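Local coordinates for protein clan CA, family C40, NlpC/P60 superfamily cysteine peptidase (Trichomonas vaginalis, PDB 6BIO) that probably acts as a cysteine peptidase that hydrolyses bacterial peptidoglycan, its NlpC/P60 catalytic domain joined to a bacterial SH3 region, at residues A[21-35]-A[71-83]. Sequence-based numbering, arbitrary orientation. Where two conformers were deposited one is given.
Sequences GRLTTPGTNLVKAYK and EDCWISKDSLEEI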
ATOM      1  N   GLY A  21      -8.190  -2.871   8.115  1.00  6.67           N
ATOM      2  CA  GLY A  21      -9.397  -2.914   7.336  1.00  6.38           C
ATOM      3  C   GLY A  21      -9.185  -3.391   5.910  1.00  6.32           C
ATOM      4  O   GLY A  21      -8.124  -3.211   5.309  1.00  6.30           O
ATOM      5  N   ARG A  22     -10.229  -3.985   5.366  1.00  7.04           N
ATOM      6  CA  ARG A  22     -10.250  -4.343   3.959  1.00  7.05           C
ATOM      7  C   ARG A  22     -11.530  -3.760   3.384  1.00  7.00           C
ATOM      8  O   ARG A  22     -12.609  -3.966   3.954  1.00  7.76           O
ATOM      9  CB  ARG A  22     -10.187  -5.872   3.738  1.00  8.41           C
ATOM     10  CG  ARG A  22     -10.286  -6.252   2.256  1.00 10.32           C
ATOM     11  CD  ARG A  22     -10.236  -7.769   2.045  1.00 11.93           C
ATOM     12  NE  ARG A  22     -11.526  -8.303   2.255  1.00 14.15           N
ATOM     13  CZ  ARG A  22     -12.419  -8.564   1.299  1.00 14.43           C
ATOM     14  NH1 ARG A  22     -12.189  -8.427  -0.014  1.00 14.97           N
ATOM     15  NH2 ARG A  22     -13.560  -8.992   1.691  1.00 15.30           N
ATOM     16  N   LEU A  23     -11.415  -3.048   2.259  1.00  6.94           N
ATOM     17  CA  LEU A  23     -12.585  -2.422   1.662  1.00  7.18           C
ATOM     18  C   LEU A  23     -13.468  -3.451   0.990  1.00  8.20           C
ATOM     19  O   LEU A  23     -13.007  -4.294   0.219  1.00  8.23           O
ATOM     20  CB  LEU A  23     -12.186  -1.344   0.674  1.00  8.61           C
ATOM     21  CG  LEU A  23     -12.089   0.009   1.386  1.00 12.35           C
ATOM     22  CD1 LEU A  23     -10.930   0.066   2.316  1.00 12.32           C
ATOM     23  CD2 LEU A  23     -12.114   1.134   0.524  1.00 15.25           C
ATOM     24  N   THR A  24     -14.757  -3.390   1.317  1.00  8.91           N
ATOM     25  CA  THR A  24     -15.757  -4.259   0.743  1.00  8.93           C
ATOM     26  C   THR A  24     -16.773  -3.529  -0.132  1.00  9.27           C
ATOM     27  O   THR A  24     -17.501  -4.193  -0.894  1.00 10.63           O
ATOM     28  CB  THR A  24     -16.515  -4.948   1.882  1.00 10.37           C
ATOM     29  OG1 THR A  24     -17.086  -3.943   2.716  1.00 11.15           O
ATOM     30  CG2 THR A  24     -15.631  -5.882   2.697  1.00 11.48           C
ATOM     31  N   THR A  25     -16.889  -2.210   0.005  1.00  9.17           N
ATOM     32  CA  THR A  25     -17.706  -1.352  -0.857  1.00  8.89           C
ATOM     33  C   THR A  25     -19.010  -2.032  -1.303  1.00  9.19           C
ATOM     34  O   THR A  25     -19.212  -2.275  -2.498  1.00  9.95           O
ATOM     35  CB  THR A  25     -16.924  -0.819  -2.062  1.00  9.17           C
ATOM     36  OG1 THR A  25     -16.466  -1.885  -2.905  1.00  9.84           O
ATOM     37  CG2 THR A  25     -15.713  -0.017  -1.624  1.00  9.45           C
ATOM     38  N   PRO A  26     -19.908  -2.351  -0.368  1.00 10.19           N
ATOM     39  CA  PRO A  26     -21.035  -3.243  -0.708  1.00 11.29           C
ATOM     40  C   PRO A  26     -21.857  -2.807  -1.926  1.00 10.70           C
ATOM     41  O   PRO A  26     -22.310  -1.672  -2.043  1.00 11.58           O
ATOM     42  CB  PRO A  26     -21.879  -3.231   0.566  1.00 12.06           C
ATOM     43  CG  PRO A  26     -20.868  -3.043   1.638  1.00 12.32           C
ATOM     44  CD  PRO A  26     -19.876  -2.073   1.073  1.00 11.23           C
ATOM     45  N   GLY A  27     -22.044  -3.748  -2.843  1.00  9.90           N
ATOM     46  CA  GLY A  27     -22.837  -3.552  -4.035  1.00 10.15           C
ATOM     47  C   GLY A  27     -22.101  -2.863  -5.163  1.00  9.83           C
ATOM     48  O   GLY A  27     -22.687  -2.676  -6.238  1.00 10.55           O
ATOM     49  N   THR A  28     -20.827  -2.512  -4.983  1.00 10.09           N
ATOM     50  CA  THR A  28     -20.092  -1.736  -5.967  1.00  9.93           C
ATOM     51  C   THR A  28     -18.597  -1.958  -5.724  1.00  8.67           C
ATOM     52  O   THR A  28     -18.193  -2.955  -5.109  1.00  9.04           O
ATOM     53  CB  THR A  28     -20.558  -0.269  -5.937  1.00 11.16           C
ATOM     54  OG1 THR A  28     -19.921   0.397  -7.023  1.00 11.04           O
ATOM     55  CG2 THR A  28     -20.233   0.439  -4.590  1.00 11.87           C
ATOM     56  N   ASN A  29     -17.781  -1.065  -6.288  1.00  8.68           N
ATOM     57  CA  ASN A  29     -16.335  -1.208  -6.237  1.00  8.18           C
ATOM     58  C   ASN A  29     -15.631  -0.014  -5.631  1.00  8.06           C
ATOM     59  O   ASN A  29     -14.405  -0.009  -5.603  1.00  8.31           O
ATOM     60  CB  ASN A  29     -15.740  -1.497  -7.623  1.00 10.78           C
ATOM     61  CG  ASN A  29     -15.706  -0.248  -8.511  1.00 14.95           C
ATOM     62  OD1 ASN A  29     -16.655   0.441  -8.579  1.00 16.33           O
ATOM     63  ND2 ASN A  29     -14.542   0.083  -9.097  1.00 17.67           N
ATOM     64  N   LEU A  30     -16.367   1.008  -5.208  1.00  8.06           N
ATOM     65  CA  LEU A  30     -15.728   2.228  -4.738  1.00  8.06           C
ATOM     66  C   LEU A  30     -16.530   2.853  -3.608  1.00  8.59           C
ATOM     67  O   LEU A  30     -17.721   2.570  -3.428  1.00  9.13           O
ATOM     68  CB  LEU A  30     -15.543   3.237  -5.881  1.00  8.92           C
ATOM     69  CG  LEU A  30     -16.730   4.049  -6.338  1.00 10.08           C
ATOM     70  CD1 LEU A  30     -16.265   4.965  -7.477  1.00 11.10           C
ATOM     71  CD2 LEU A  30     -17.902   3.231  -6.797  1.00 11.23           C
ATOM     72  N   VAL A  31     -15.871   3.729  -2.850  1.00  8.23           N
ATOM     73  CA  VAL A  31     -16.503   4.515  -1.790  1.00  7.93           C
ATOM     74  C   VAL A  31     -15.877   5.903  -1.807  1.00  8.14           C
ATOM     75  O   VAL A  31     -14.654   6.048  -1.920  1.00  7.50           O
ATOM     76  CB  VAL A  31     -16.376   3.827  -0.393  1.00  9.03           C
ATOM     77  CG1 VAL A  31     -14.915   3.596   0.009  1.00  8.72           C
ATOM     78  CG2 VAL A  31     -17.089   4.622   0.697  1.00 10.68           C
ATOM     79  N   LYS A  32     -16.711   6.943  -1.629  1.00  8.76           N
ATOM     80  CA  LYS A  32     -16.198   8.309  -1.509  1.00  9.06           C
ATOM     81  C   LYS A  32     -15.368   8.441  -0.239  1.00  8.19           C
ATOM     82  O   LYS A  32     -15.746   7.948   0.826  1.00  8.91           O
ATOM     83  CB  LYS A  32     -17.348   9.315  -1.494  1.00 11.24           C
ATOM     84  CG  LYS A  32     -17.958   9.487  -2.866  1.00 14.16           C
ATOM     85  CD  LYS A  32     -19.074  10.545  -2.851  1.00 16.71           C
ATOM     86  CE  LYS A  32     -19.623  10.785  -4.278  1.00 19.91           C
ATOM     87  NZ  LYS A  32     -20.555  11.947  -4.324  1.00 22.33           N
ATOM     88  N   ALA A  33     -14.268   9.180  -0.331  1.00  8.06           N
ATOM     89  CA  ALA A  33     -13.417   9.481   0.808  1.00  7.95           C
ATOM     90  C   ALA A  33     -13.427  10.984   1.066  1.00  8.36           C
ATOM     91  O   ALA A  33     -13.570  11.802   0.135  1.00  9.21           O
ATOM     92  CB  ALA A  33     -12.001   8.997   0.554  1.00  8.95           C
ATOM     93  N   TYR A  34     -13.286  11.329   2.333  1.00  8.18           N
ATOM     94  CA  TYR A  34     -13.339  12.706   2.795  1.00  8.53           C
ATOM     95  C   TYR A  34     -12.187  12.990   3.751  1.00  9.11           C
ATOM     96  O   TYR A  34     -11.549  12.095   4.284  1.00  9.06           O
ATOM     97  CB  TYR A  34     -14.674  12.980   3.509  1.00 10.00           C
ATOM     98  CG  TYR A  34     -15.862  12.721   2.652  1.00 10.47           C
ATOM     99  CD1 TYR A  34     -16.336  13.692   1.800  1.00 11.59           C
ATOM    100  CD2 TYR A  34     -16.493  11.488   2.665  1.00 11.73           C
ATOM    101  CE1 TYR A  34     -17.428  13.458   0.990  1.00 12.91           C
ATOM    102  CE2 TYR A  34     -17.594  11.245   1.863  1.00 12.70           C
ATOM    103  CZ  TYR A  34     -18.044  12.226   1.016  1.00 14.31           C
ATOM    104  OH  TYR A  34     -19.148  12.012   0.218  1.00 17.55           O
ATOM    105  N   LYS A  35     -11.943  14.255   3.992  1.00  9.85           N
ATOM    106  CA  LYS A  35     -10.885  14.654   4.892  1.00 11.35           C
ATOM    107  C   LYS A  35     -11.393  15.003   6.287  1.00 12.16           C
ATOM    108  O   LYS A  35     -10.608  15.464   7.121  1.00 14.01           O
ATOM    109  CB  LYS A  35     -10.088  15.815   4.272  1.00 12.09           C
ATOM    110  CG  LYS A  35      -9.168  15.354   3.114  1.00 12.59           C
ATOM    111  CD  LYS A  35      -7.933  14.648   3.648  1.00 12.24           C
ATOM    112  CE  LYS A  35      -7.186  13.908   2.571  1.00 11.59           C
ATOM    113  NZ  LYS A  35      -5.946  13.359   3.153  1.00 10.72           N
ATOM    114  N   GLU A  71      -1.040   8.690   4.116  1.00  7.08           N
ATOM    115  CA  GLU A  71      -2.307   9.289   3.753  1.00  6.77           C
ATOM    116  C   GLU A  71      -3.409   8.802   4.680  1.00  6.81           C
ATOM    117  O   GLU A  71      -3.523   7.605   4.935  1.00  7.19           O
ATOM    118  CB  GLU A  71      -2.650   8.916   2.303  1.00  6.76           C
ATOM    119  CG  GLU A  71      -3.875   9.595   1.715  1.00  7.16           C
ATOM    120  CD  GLU A  71      -3.697  11.066   1.378  1.00  8.14           C
ATOM    121  OE1 GLU A  71      -2.529  11.530   1.318  1.00  9.23           O
ATOM    122  OE2 GLU A  71      -4.738  11.751   1.191  1.00  9.03           O
ATOM    123  N   ASP A  72      -4.241   9.709   5.154  1.00  7.03           N
ATOM    124  CA  ASP A  72      -5.433   9.353   5.916  1.00  7.33           C
ATOM    125  C   ASP A  72      -6.666  10.049   5.351  1.00  7.63           C
ATOM    126  O   ASP A  72      -6.595  11.146   4.776  1.00  7.97           O
ATOM    127  CB  ASP A  72      -5.270   9.618   7.435  1.00  9.73           C
ATOM    128  CG  ASP A  72      -5.274  11.083   7.756  1.00 11.73           C
ATOM    129  OD1 ASP A  72      -4.275  11.769   7.429  1.00 13.93           O
ATOM    130  OD2 ASP A  72      -6.276  11.571   8.294  1.00 13.62           O
ATOM    131  N   CYS A  73      -7.812   9.411   5.551  1.00  7.47           N
ATOM    132  CA  CYS A  73      -9.078   9.934   5.070  1.00  7.43           C
ATOM    133  C   CYS A  73     -10.198   9.219   5.815  1.00  7.32           C
ATOM    134  O   CYS A  73      -9.968   8.331   6.648  1.00  7.73           O
ATOM    135  CB  CYS A  73      -9.206   9.760   3.552  1.00  7.91           C
ATOM    136  SG  CYS A  73      -9.242   8.075   2.997  1.00  8.48           S
ATOM    137  N   TRP A  74     -11.423   9.604   5.499  1.00  7.79           N
ATOM    138  CA  TRP A  74     -12.610   9.089   6.164  1.00  7.48           C
ATOM    139  C   TRP A  74     -13.545   8.525   5.109  1.00  7.65           C
ATOM    140  O   TRP A  74     -13.818   9.188   4.100  1.00  8.87           O
ATOM    141  CB  TRP A  74     -13.317  10.210   6.905  1.00  8.04           C
ATOM    142  CG  TRP A  74     -12.545  10.809   8.026  1.00  8.64           C
ATOM    143  CD1 TRP A  74     -11.566  11.765   7.943  1.00  9.39           C
ATOM    144  CD2 TRP A  74     -12.675  10.500   9.425  1.00  9.09           C
ATOM    145  NE1 TRP A  74     -11.086  12.068   9.195  1.00 10.34           N
ATOM    146  CE2 TRP A  74     -11.781  11.333  10.121  1.00  9.99           C
ATOM    147  CE3 TRP A  74     -13.483   9.625  10.151  1.00  9.73           C
ATOM    148  CZ2 TRP A  74     -11.671  11.314  11.503  1.00 10.28           C
ATOM    149  CZ3 TRP A  74     -13.373   9.594  11.542  1.00 11.27           C
ATOM    150  CH2 TRP A  74     -12.467  10.421  12.203  1.00 10.84           C
ATOM    151  N   ILE A  75     -14.037   7.312   5.342  1.00  7.64           N
ATOM    152  CA  ILE A  75     -14.947   6.605   4.455  1.00  8.45           C
ATOM    153  C   ILE A  75     -16.103   6.023   5.259  1.00  8.53           C
ATOM    154  O   ILE A  75     -15.966   5.704   6.436  1.00  9.10           O
ATOM    155  CB  ILE A  75     -14.251   5.450   3.649  1.00  7.62           C
ATOM    156  CG1 ILE A  75     -13.608   4.406   4.578  1.00  8.15           C
ATOM    157  CG2 ILE A  75     -13.261   6.060   2.677  1.00  7.14           C
ATOM    158  CD1 ILE A  75     -13.007   3.259   3.814  1.00  7.96           C
ATOM    159  N   SER A  76     -17.249   5.834   4.623  1.00  9.73           N
ATOM    160  CA  SER A  76     -18.396   5.298   5.354  1.00 11.34           C
ATOM    161  C   SER A  76     -18.022   3.992   6.033  1.00 10.95           C
ATOM    162  O   SER A  76     -17.419   3.124   5.405  1.00 11.36           O
ATOM    163  CB  SER A  76     -19.518   5.038   4.369  1.00 13.67           C
ATOM    164  OG  SER A  76     -20.589   4.396   5.031  1.00 16.27           O
ATOM    165  N   LYS A  77     -18.433   3.834   7.303  1.00 10.94           N
ATOM    166  CA  LYS A  77     -18.057   2.643   8.052  1.00 12.08           C
ATOM    167  C   LYS A  77     -18.594   1.367   7.433  1.00 12.67           C
ATOM    168  O   LYS A  77     -18.029   0.295   7.682  1.00 13.83           O
ATOM    169  CB  LYS A  77     -18.431   2.763   9.524  1.00 14.27           C
ATOM    170  CG  LYS A  77     -19.865   2.725   9.843  1.00 17.62           C
ATOM    171  CD  LYS A  77     -20.018   2.686  11.384  1.00 21.67           C
ATOM    172  CE  LYS A  77     -21.430   3.045  11.805  1.00 24.05           C
ATOM    173  NZ  LYS A  77     -22.484   2.643  10.837  1.00 26.27           N
ATOM    174  N   ASP A  78     -19.648   1.436   6.628  1.00 12.76           N
ATOM    175  CA  ASP A  78     -20.168   0.218   6.019  0.53 13.85           C
ATOM    176  C   ASP A  78     -19.418  -0.186   4.769  1.00 12.44           C
ATOM    177  O   ASP A  78     -19.761  -1.203   4.171  1.00 12.61           O
ATOM    178  CB  ASP A  78     -21.641   0.394   5.682  0.53 16.85           C
ATOM    179  CG  ASP A  78     -22.434   0.805   6.874  0.53 19.29           C
ATOM    180  OD1 ASP A  78     -22.260   0.132   7.904  0.53 19.62           O
ATOM    181  OD2 ASP A  78     -23.204   1.797   6.780  0.53 21.16           O
ATOM    182  N   SER A  79     -18.378   0.545   4.395  1.00 10.55           N
ATOM    183  CA  SER A  79     -17.623   0.217   3.188  1.00  9.13           C
ATOM    184  C   SER A  79     -16.407  -0.658   3.425  1.00  8.58           C
ATOM    185  O   SER A  79     -15.696  -0.962   2.462  1.00  8.43           O
ATOM    186  CB  SER A  79     -17.160   1.482   2.462  1.00  9.68           C
ATOM    187  OG  SER A  79     -16.105   2.158   3.181  1.00 11.40           O
ATOM    188  N   LEU A  80     -16.124  -1.059   4.660  1.00  8.66           N
ATOM    189  CA  LEU A  80     -14.958  -1.879   4.955  1.00  9.63           C
ATOM    190  C   LEU A  80     -15.314  -2.838   6.080  1.00  9.65           C
ATOM    191  O   LEU A  80     -16.309  -2.651   6.801  1.00 10.64           O
ATOM    192  CB  LEU A  80     -13.738  -1.034   5.306  1.00 10.02           C
ATOM    193  CG  LEU A  80     -13.629  -0.452   6.691  1.00 11.30           C
ATOM    194  CD1 LEU A  80     -12.331   0.287   6.792  1.00 11.69           C
ATOM    195  CD2 LEU A  80     -14.713   0.550   6.990  1.00 13.05           C
ATOM    196  N   GLU A  81     -14.446  -3.829   6.242  1.00 10.11           N
ATOM    197  CA  GLU A  81     -14.515  -4.797   7.319  1.00  9.69           C
ATOM    198  C   GLU A  81     -13.191  -4.808   8.073  1.00  9.35           C
ATOM    199  O   GLU A  81     -12.133  -4.572   7.497  1.00  9.81           O
ATOM    200  CB  GLU A  81     -14.807  -6.217   6.764  1.00 10.43           C
ATOM    201  CG  GLU A  81     -13.690  -6.849   5.969  1.00 12.20           C
ATOM    202  CD  GLU A  81     -14.062  -8.094   5.220  1.00 14.16           C
ATOM    203  OE1 GLU A  81     -15.206  -8.571   5.417  1.00 16.72           O
ATOM    204  OE2 GLU A  81     -13.226  -8.617   4.450  1.00 14.26           O
ATOM    205  N   GLU A  82     -13.256  -5.082   9.380  1.00  9.59           N
ATOM    206  CA  GLU A  82     -12.053  -5.290  10.190  1.00 10.71           C
ATOM    207  C   GLU A  82     -11.514  -6.696   9.961  1.00 10.36           C
ATOM    208  O   GLU A  82     -12.283  -7.660   9.840  1.00 12.19           O
ATOM    209  CB  GLU A  82     -12.349  -5.124  11.679  1.00 13.71           C
ATOM    210  CG  GLU A  82     -12.889  -3.764  11.988  1.00 16.95           C
ATOM    211  CD  GLU A  82     -12.127  -3.041  13.105  1.00 18.34           C
ATOM    212  OE1 GLU A  82     -11.253  -3.629  13.752  1.00 20.60           O
ATOM    213  OE2 GLU A  82     -12.443  -1.869  13.367  1.00 18.28           O
ATOM    214  N   ILE A  83     -10.193  -6.810   9.938  1.00  9.98           N
ATOM    215  CA  ILE A  83      -9.486  -8.047   9.655  1.00 11.17           C
ATOM    216  C   ILE A  83      -8.542  -8.331  10.801  1.00 10.28           C
ATOM    217  O   ILE A  83      -7.771  -7.444  11.189  1.00  9.73           O
ATOM    218  CB  ILE A  83      -8.623  -7.832   8.386  1.00 12.82           C
ATOM    219  CG1 ILE A  83      -9.481  -7.550   7.148  1.00 13.73           C
ATOM    220  CG2 ILE A  83      -7.620  -8.981   8.188  1.00 13.82           C
ATOM    221  CD1 ILE A  83     -10.321  -8.734   6.734  1.00 14.16           C
TER
HETATM  222  O   HOH W   1     -17.963   7.543   2.459  1.00 11.36           O
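Lys35, Ser79 and Glu81 hold residues 21-35 to 71-83 at three separate places, where strands of an antiparallel sheet are joined, 21-23 to 80-83 and 30-34 to 71-76, an arrangement consistent with an SH3-like fold. The Lys35 side chain bends at chi2 (-76°), which brings its ammonium group back over strand 71-76. There Lys35 NZ donates to Asp72 O at 2.8 Å, almost in line with the carbonyl, and forms a salt bridge with Glu71 OE2 at 2.8 Å, approaching from above the carboxylate plane. The same Glu71 oxygen is also bonded by Tyr46 OH. Alongside, Tyr34 and Trp74 exchange two backbone hydrogen bonds, and a water bridges Lys32 O to Ser76 N where the strands diverge.

In the tight bend after Ser76, Ser79 OG turns back to Ser76 O at 2.8 Å, while Ser79 CB packs against Val31 CG2 at 3.6 Å. Ser79 O accepts from both Thr24 N and Thr25 N, which approach from one face of its carbonyl plane. Ile75 CD1 meets Leu23 CD2 tip to tip at 4.0 Å, and Ile75 CG2 rests on Ala33 CB.

On strand 80-83, Glu81 runs beside Arg22, whose NE and NH2 both grip Glu81 OE2 at 2.8 Å from one face of the carboxylate; the oxygen lies in the guanidinium plane, and the two groups are turned 53° apart. Thr24 CG2 lies against Glu81 CD. Held by Glu81 through NE and NH2 and by Asp51 through NH1, the guanidinium is restrained from turning about its CD-NE bond, and its charge probably favours the ionised form of Glu81.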